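Local atomic coordinates of beta-N-acetylhexosaminidase (Thermotoga neapolitana, PDB entry 5BZA), a protein that probably hydrolyses terminal non-reducing N-acetyl-D-hexosamine residues in N-acetyl-beta-D-hexosaminides, as a thermostable glycosidase of glycosyl hydrolase family 3. Residues A332-M338 with R442-H448; V404-S408 with D435-F439. All blocks are in the same frame, centred on the assembly; numbering follows the deposited sequence.

Contact 1 (A332-M338 with R442-H448). With CD (cadmium ion), chain M.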
ATOM      1  N   ALA B 332       3.957 -23.227   4.495  1.00 17.80           N
ATOM      2  CA  ALA B 332       3.839 -23.871   3.197  1.00 14.61           C
ATOM      3  C   ALA B 332       5.172 -24.398   2.682  1.00 19.58           C
ATOM      4  O   ALA B 332       5.281 -24.844   1.521  1.00 20.09           O
ATOM      5  CB  ALA B 332       3.246 -22.917   2.195  1.00 11.92           C
ATOM      6  N   ILE B 333       6.180 -24.426   3.541  1.00 18.63           N
ATOM      7  CA  ILE B 333       7.475 -24.862   3.059  1.00 20.39           C
ATOM      8  C   ILE B 333       7.725 -26.324   3.400  1.00 24.46           C
ATOM      9  O   ILE B 333       7.454 -26.786   4.504  1.00 24.95           O
ATOM     10  CB  ILE B 333       8.596 -23.937   3.612  1.00 27.67           C
ATOM     11  CG1 ILE B 333       8.771 -22.806   2.606  1.00 21.53           C
ATOM     12  CG2 ILE B 333       9.912 -24.690   3.825  1.00 21.51           C
ATOM     13  CD1 ILE B 333       9.281 -21.676   3.162  1.00 14.29           C
ATOM     14  N   GLU B 334       8.187 -27.063   2.402  1.00 21.96           N
ATOM     15  CA  GLU B 334       8.523 -28.464   2.589  1.00 24.61           C
ATOM     16  C   GLU B 334       9.977 -28.672   2.208  1.00 22.20           C
ATOM     17  O   GLU B 334      10.482 -28.024   1.271  1.00 17.16           O
ATOM     18  CB  GLU B 334       7.615 -29.359   1.748  1.00 21.00           C
ATOM     19  CG  GLU B 334       6.149 -29.002   1.810  1.00 25.65           C
ATOM     20  CD  GLU B 334       5.289 -30.033   1.072  1.00 32.13           C
ATOM     21  OE1 GLU B 334       5.851 -31.086   0.664  1.00 30.14           O
ATOM     22  OE2 GLU B 334       4.066 -29.789   0.887  1.00 31.58           O
ATOM     23  N   CYS B 335      10.677 -29.484   2.992  1.00 20.35           N
ATOM     24  CA  CYS B 335      12.061 -29.806   2.667  1.00 21.97           C
ATOM     25  C   CYS B 335      12.399 -31.252   2.986  1.00 26.50           C
ATOM     26  O   CYS B 335      11.977 -31.770   4.026  1.00 25.83           O
ATOM     27  CB  CYS B 335      13.024 -28.892   3.404  1.00 23.47           C
ATOM     28  SG  CYS B 335      12.866 -29.043   5.157  1.00 37.84           S
ATOM     29  N   THR B 336      13.196 -31.869   2.109  1.00 21.33           N
ATOM     30  CA  THR B 336      13.932 -33.104   2.430  1.00 28.40           C
ATOM     31  C   THR B 336      15.017 -32.808   3.489  1.00 30.13           C
ATOM     32  O   THR B 336      15.388 -31.633   3.713  1.00 30.98           O
ATOM     33  CB  THR B 336      14.607 -33.701   1.165  1.00 29.85           C
ATOM     34  OG1 THR B 336      15.552 -32.754   0.629  1.00 24.24           O
ATOM     35  CG2 THR B 336      13.572 -34.008   0.097  1.00 29.69           C
ATOM     36  N   ARG B 337      15.544 -33.848   4.139  1.00 31.21           N
ATOM     37  CA  ARG B 337      16.582 -33.619   5.158  1.00 33.39           C
ATOM     38  C   ARG B 337      17.926 -33.119   4.565  1.00 35.42           C
ATOM     39  O   ARG B 337      18.443 -33.664   3.575  1.00 31.58           O
ATOM     40  CB  ARG B 337      16.805 -34.878   6.004  1.00 36.79           C
ATOM     41  CG  ARG B 337      17.942 -34.696   6.980  1.00 44.39           C
ATOM     42  CD  ARG B 337      17.475 -33.625   7.992  1.00 56.07           C
ATOM     43  NE  ARG B 337      18.144 -33.612   9.295  1.00 64.30           N
ATOM     44  CZ  ARG B 337      17.678 -32.939  10.346  1.00 61.74           C
ATOM     45  NH1 ARG B 337      16.542 -32.256  10.239  1.00 60.44           N
ATOM     46  NH2 ARG B 337      18.329 -32.957  11.505  1.00 63.23           N
ATOM     47  N   MET B 338      18.486 -32.093   5.206  1.00 37.78           N
ATOM     48  CA  MET B 338      19.696 -31.416   4.741  1.00 38.12           C
ATOM     49  C   MET B 338      20.911 -31.573   5.655  1.00 40.16           C
ATOM     50  O   MET B 338      20.785 -31.592   6.883  1.00 40.51           O
ATOM     51  CB  MET B 338      19.404 -29.933   4.584  1.00 33.78           C
ATOM     52  CG  MET B 338      18.139 -29.662   3.781  1.00 29.90           C
ATOM     53  SD  MET B 338      18.364 -30.043   2.043  1.00 33.55           S
ATOM     54  CE  MET B 338      16.764 -29.569   1.409  1.00 25.76           C
ATOM     55  N   ARG B 442      17.330 -36.259  -4.545  1.00 24.28           N
ATOM     56  CA  ARG B 442      17.993 -34.966  -4.521  1.00 21.50           C
ATOM     57  C   ARG B 442      17.572 -34.181  -3.286  1.00 20.36           C
ATOM     58  O   ARG B 442      16.503 -34.433  -2.715  1.00 20.35           O
ATOM     59  CB  ARG B 442      17.655 -34.180  -5.760  1.00 22.62           C
ATOM     60  CG  ARG B 442      17.980 -34.884  -7.056  1.00 25.15           C
ATOM     61  CD  ARG B 442      19.451 -34.960  -7.419  1.00 27.66           C
ATOM     62  NE  ARG B 442      19.594 -35.544  -8.765  1.00 28.64           N
ATOM     63  CZ  ARG B 442      20.566 -35.213  -9.618  1.00 28.96           C
ATOM     64  NH1 ARG B 442      21.470 -34.294  -9.246  1.00 31.21           N
ATOM     65  NH2 ARG B 442      20.629 -35.774 -10.832  1.00 27.46           N
ATOM     66  N   SER B 443      18.414 -33.234  -2.877  1.00 19.46           N
ATOM     67  CA  SER B 443      18.032 -32.269  -1.845  1.00 18.35           C
ATOM     68  C   SER B 443      17.028 -31.272  -2.395  1.00 19.97           C
ATOM     69  O   SER B 443      17.321 -30.475  -3.299  1.00 18.25           O
ATOM     70  CB  SER B 443      19.261 -31.560  -1.311  1.00 17.79           C
ATOM     71  OG  SER B 443      19.932 -32.426  -0.428  1.00 15.35           O
ATOM     72  N   VAL B 444      15.833 -31.303  -1.838  1.00 18.28           N
ATOM     73  CA  VAL B 444      14.776 -30.551  -2.453  1.00 15.88           C
ATOM     74  C   VAL B 444      14.026 -29.759  -1.396  1.00 18.84           C
ATOM     75  O   VAL B 444      13.689 -30.290  -0.321  1.00 19.19           O
ATOM     76  CB  VAL B 444      13.796 -31.489  -3.204  1.00 19.54           C
ATOM     77  CG1 VAL B 444      12.632 -30.690  -3.769  1.00 21.85           C
ATOM     78  CG2 VAL B 444      14.519 -32.241  -4.353  1.00 21.30           C
ATOM     79  N   VAL B 445      13.775 -28.490  -1.704  1.00 17.60           N
ATOM     80  CA  VAL B 445      12.937 -27.609  -0.878  1.00 17.79           C
ATOM     81  C   VAL B 445      11.756 -27.118  -1.734  1.00 19.91           C
ATOM     82  O   VAL B 445      11.966 -26.660  -2.870  1.00 20.18           O
ATOM     83  CB  VAL B 445      13.737 -26.372  -0.320  1.00 15.94           C
ATOM     84  CG1 VAL B 445      12.783 -25.330   0.283  1.00 12.95           C
ATOM     85  CG2 VAL B 445      14.738 -26.802   0.725  1.00 14.11           C
ATOM     86  N   ILE B 446      10.526 -27.252  -1.233  1.00 17.10           N
ATOM     87  CA  ILE B 446       9.361 -26.739  -1.980  1.00 19.81           C
ATOM     88  C   ILE B 446       8.733 -25.538  -1.252  1.00 17.69           C
ATOM     89  O   ILE B 446       8.436 -25.635  -0.056  1.00 18.79           O
ATOM     90  CB  ILE B 446       8.257 -27.820  -2.200  1.00 21.99           C
ATOM     91  CG1 ILE B 446       8.851 -29.140  -2.731  1.00 19.74           C
ATOM     92  CG2 ILE B 446       7.191 -27.286  -3.158  1.00 18.24           C
ATOM     93  CD1 ILE B 446       7.840 -30.267  -2.774  1.00 23.06           C
ATOM     94  N   THR B 447       8.538 -24.423  -1.963  1.00 14.36           N
ATOM     95  CA  THR B 447       8.062 -23.190  -1.320  1.00 15.29           C
ATOM     96  C   THR B 447       6.594 -22.885  -1.558  1.00 16.85           C
ATOM     97  O   THR B 447       5.976 -22.194  -0.761  1.00 19.90           O
ATOM     98  CB  THR B 447       8.872 -21.953  -1.759  1.00 17.03           C
ATOM     99  OG1 THR B 447       8.754 -21.753  -3.182  1.00 15.53           O
ATOM    100  CG2 THR B 447      10.310 -22.102  -1.350  1.00 12.95           C
ATOM    101  N   HIS B 448       6.078 -23.372  -2.685  1.00 17.90           N
ATOM    102  CA  HIS B 448       4.730 -23.112  -3.186  1.00 16.04           C
ATOM    103  C   HIS B 448       4.512 -21.657  -3.604  1.00 19.74           C
ATOM    104  O   HIS B 448       3.372 -21.246  -3.855  1.00 15.61           O
ATOM    105  CB  HIS B 448       3.657 -23.524  -2.170  1.00 16.66           C
ATOM    106  CG  HIS B 448       3.691 -24.979  -1.816  1.00 18.55           C
ATOM    107  ND1 HIS B 448       4.241 -25.449  -0.643  1.00 19.48           N
ATOM    108  CD2 HIS B 448       3.286 -26.075  -2.510  1.00 18.94           C
ATOM    109  CE1 HIS B 448       4.136 -26.769  -0.606  1.00 18.37           C
ATOM    110  NE2 HIS B 448       3.577 -27.169  -1.730  1.00 18.75           N
TER
HETATM  111 CD    CD M 501       2.924 -29.741  -2.317  1.00 74.32          CD
HETATM  112  O   HOH W   1      18.077 -33.375   1.148  1.00 25.69           O
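Glu-334 and Ile-446 form an antiparallel hydrogen-bonded pair, with Cys-335 and Val-445 as the non-hydrogen-bonded pair beside it; they add 334-335 as an edge strand to the mixed sheet of the C-terminal domain. The close-packed face carries Cys-335 and Val-445. Met-338, bent at chi2 (-71°), lays CE against Val-445 CG2 at 3.5 Å, tighter than usual for two carbons, and also touches Leu-462 of helix 452-463. Cys-335 is tied further by its disulfide to Cys-466. The other face is looser: Glu-334 and Ile-446 run side by side, both partly exposed, OE1 of the former 4.1 Å from CD1 of the latter. At one end Thr-336 uses its hydroxyl where a carbonyl would be expected, Val-444 N donating to Thr-336 OG1 at 2.9 Å and a nearly straight 173°. A water joins this OG1 to Ser-443 OG and Arg-337 O. A valine here would probably leave the Val-444 N-H without its acceptor and the water with one anchor fewer. At the other end His-448 ND1 donates to Ala-332 O in a very short bond, while His-448 NE2 binds the cadmium ion at 2.7 Å.

Contact 2 (V404-S408 with D435-F439)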
ATOM      1  N   VAL B 404      14.339 -23.583  -9.186  1.00 20.45           N
ATOM      2  CA  VAL B 404      13.758 -24.315 -10.303  1.00 20.52           C
ATOM      3  C   VAL B 404      12.377 -23.788 -10.709  1.00 25.80           C
ATOM      4  O   VAL B 404      11.456 -23.709  -9.895  1.00 26.24           O
ATOM      5  CB  VAL B 404      13.634 -25.777  -9.961  1.00 21.65           C
ATOM      6  CG1 VAL B 404      13.072 -26.533 -11.154  1.00 25.44           C
ATOM      7  CG2 VAL B 404      14.998 -26.337  -9.495  1.00 20.02           C
ATOM      8  N   VAL B 405      12.257 -23.471 -11.992  1.00 24.79           N
ATOM      9  CA  VAL B 405      11.004 -23.104 -12.648  1.00 25.52           C
ATOM     10  C   VAL B 405      10.855 -24.003 -13.911  1.00 34.96           C
ATOM     11  O   VAL B 405      11.855 -24.267 -14.607  1.00 33.89           O
ATOM     12  CB  VAL B 405      10.999 -21.614 -12.999  1.00 28.23           C
ATOM     13  CG1 VAL B 405       9.863 -21.261 -13.939  1.00 28.90           C
ATOM     14  CG2 VAL B 405      10.934 -20.773 -11.714  1.00 26.20           C
ATOM     15  N   ASN B 406       9.649 -24.568 -14.100  1.00 33.70           N
ATOM     16  CA  ASN B 406       9.225 -25.419 -15.262  1.00 37.55           C
ATOM     17  C   ASN B 406      10.306 -26.431 -15.722  1.00 38.38           C
ATOM     18  O   ASN B 406      10.759 -26.451 -16.875  1.00 37.61           O
ATOM     19  CB  ASN B 406       8.692 -24.558 -16.446  1.00 43.64           C
ATOM     20  CG  ASN B 406       9.794 -24.069 -17.380  1.00 56.91           C
ATOM     21  OD1 ASN B 406      10.840 -23.631 -16.914  1.00 54.38           O
ATOM     22  ND2 ASN B 406       9.590 -24.194 -18.692  1.00 51.51           N
ATOM     23  N   ALA B 407      10.704 -27.293 -14.793  1.00 36.47           N
ATOM     24  CA  ALA B 407      11.762 -28.255 -15.061  1.00 37.52           C
ATOM     25  C   ALA B 407      11.252 -29.328 -16.029  1.00 37.03           C
ATOM     26  O   ALA B 407      12.036 -30.030 -16.669  1.00 38.43           O
ATOM     27  CB  ALA B 407      12.260 -28.883 -13.756  1.00 35.21           C
ATOM     28  N   SER B 408       9.930 -29.434 -16.132  1.00 41.78           N
ATOM     29  CA  SER B 408       9.274 -30.510 -16.870  1.00 42.74           C
ATOM     30  C   SER B 408       8.942 -30.163 -18.317  1.00 45.08           C
ATOM     31  O   SER B 408       8.194 -30.903 -18.960  1.00 45.39           O
ATOM     32  CB  SER B 408       7.992 -30.922 -16.141  1.00 39.02           C
ATOM     33  OG  SER B 408       8.303 -31.460 -14.867  1.00 40.79           O
ATOM     34  N   ASP B 435       7.028 -30.491 -10.297  1.00 33.76           N
ATOM     35  CA  ASP B 435       8.417 -30.731 -10.688  1.00 32.89           C
ATOM     36  C   ASP B 435       9.145 -31.515  -9.606  1.00 31.54           C
ATOM     37  O   ASP B 435      10.086 -32.237  -9.905  1.00 27.29           O
ATOM     38  CB  ASP B 435       9.193 -29.419 -10.927  1.00 32.16           C
ATOM     39  CG  ASP B 435       8.575 -28.530 -12.007  1.00 38.77           C
ATOM     40  OD1 ASP B 435       7.932 -29.051 -12.948  1.00 38.47           O
ATOM     41  OD2 ASP B 435       8.778 -27.292 -11.924  1.00 40.96           O
ATOM     42  N   ALA B 436       8.654 -31.461  -8.370  1.00 28.03           N
ATOM     43  CA  ALA B 436       9.358 -32.164  -7.304  1.00 32.75           C
ATOM     44  C   ALA B 436       9.528 -33.658  -7.589  1.00 32.50           C
ATOM     45  O   ALA B 436      10.575 -34.232  -7.249  1.00 30.19           O
ATOM     46  CB  ALA B 436       8.647 -31.961  -5.964  1.00 27.81           C
ATOM     47  N   LYS B 437       8.538 -34.277  -8.245  1.00 31.83           N
ATOM     48  CA  LYS B 437       8.636 -35.712  -8.579  1.00 26.83           C
ATOM     49  C   LYS B 437       9.917 -36.035  -9.363  1.00 27.65           C
ATOM     50  O   LYS B 437      10.456 -37.127  -9.240  1.00 24.30           O
ATOM     51  CB  LYS B 437       7.387 -36.218  -9.308  1.00 33.43           C
ATOM     52  CG  LYS B 437       7.257 -35.879 -10.780  1.00 37.41           C
ATOM     53  CD  LYS B 437       5.905 -36.377 -11.335  1.00 37.77           C
ATOM     54  CE  LYS B 437       4.783 -36.275 -10.283  1.00 42.73           C
ATOM     55  NZ  LYS B 437       3.402 -36.428 -10.842  1.00 45.65           N
ATOM     56  N   PHE B 438      10.362 -35.097 -10.198  1.00 29.80           N
ATOM     57  CA  PHE B 438      11.483 -35.305 -11.107  1.00 29.25           C
ATOM     58  C   PHE B 438      12.873 -35.101 -10.486  1.00 24.37           C
ATOM     59  O   PHE B 438      13.862 -34.995 -11.209  1.00 26.07           O
ATOM     60  CB  PHE B 438      11.326 -34.391 -12.332  1.00 27.45           C
ATOM     61  CG  PHE B 438      10.034 -34.611 -13.075  1.00 32.46           C
ATOM     62  CD1 PHE B 438       9.917 -35.661 -13.987  1.00 37.38           C
ATOM     63  CD2 PHE B 438       8.933 -33.777 -12.873  1.00 37.97           C
ATOM     64  CE1 PHE B 438       8.732 -35.884 -14.677  1.00 35.76           C
ATOM     65  CE2 PHE B 438       7.736 -34.000 -13.562  1.00 36.46           C
ATOM     66  CZ  PHE B 438       7.639 -35.049 -14.463  1.00 36.16           C
ATOM     67  N   PHE B 439      12.951 -35.082  -9.155  1.00 23.06           N
ATOM     68  CA  PHE B 439      14.237 -34.946  -8.457  1.00 22.98           C
ATOM     69  C   PHE B 439      14.375 -35.970  -7.323  1.00 23.79           C
ATOM     70  O   PHE B 439      14.549 -35.603  -6.143  1.00 21.00           O
ATOM     71  CB  PHE B 439      14.423 -33.520  -7.911  1.00 17.18           C
ATOM     72  CG  PHE B 439      14.462 -32.467  -8.978  1.00 18.19           C
ATOM     73  CD1 PHE B 439      13.291 -31.920  -9.479  1.00 19.84           C
ATOM     74  CD2 PHE B 439      15.668 -32.067  -9.530  1.00 15.53           C
ATOM     75  CE1 PHE B 439      13.331 -30.957 -10.475  1.00 21.13           C
ATOM     76  CE2 PHE B 439      15.717 -31.119 -10.518  1.00 17.71           C
ATOM     77  CZ  PHE B 439      14.546 -30.558 -10.998  1.00 17.15           C
TER
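Asp-435 extends its carboxylate toward the turn at Ala-407 and Ser-408, and its two oxygens take different partners. OD2 accepts a weak hydrogen bond from Ala-407 N, long at 3.5 Å but well aligned at 169°. OD1 receives the hydroxyl of Ser-408, OG lying 3.1 Å away on the anti side and 30° out of the carboxylate plane. The two bonds, one of them weak, probably help to limit rotation of this buried carboxylate, and the N-H and O-H donors would be expected to steady its negative charge. With CG anti to its carbonyl carbon (chi1 -59°), Asp-435 sends the group across to the other loop from within the 3-10 segment, where Asp-435 O accepts from Phe-438 N at 2.9 Å.

Two phenylalanines meet the turn differently. Phe-439 offers an edge: Ala-407 CB lies near the ring plane, 4.0 Å from CZ, and Val-404 CG1 approaches CZ obliquely at 4.3 Å. The same ring meets that of Tyr-427, and it packs on His-417 and Leu-418 of helix 411-418. Phe-438 lies beside Ser-408, whose OG comes to its CE2 side obliquely, and one face of its ring is covered near the rim by Lys-437 CG.

Strands 399-404 and 425-429 are parallel neighbours joined through helix 411-418, a beta-alpha-beta crossover. The contact is a pairing of the loops that follow these two strands, at one end of the sheet of the C-terminal alpha/beta domain.

In the fold
Both contacts belong to the C-terminal part of the chain, with centres 12 Å apart, and strand 443-446 connects them. Its Ile-446 CD1 packs on Ala-436 CB at 3.7 Å, and its Val-444 CG2 on Phe-439 CB at 3.8 Å, so the 3-10 segment and the loop after it rest on the strand that contact 1 pairs with the sheet edge. The metal belongs to contact 1: the Asp-435 side chain is about 11 Å from the cadmium ion. Lys-86 of the second subunit packs on Glu-334 and His-448, placing that end of contact 1 at the dimer interface. Both contacts lie away from the N-terminal TIM barrel, which in this family carries the active site.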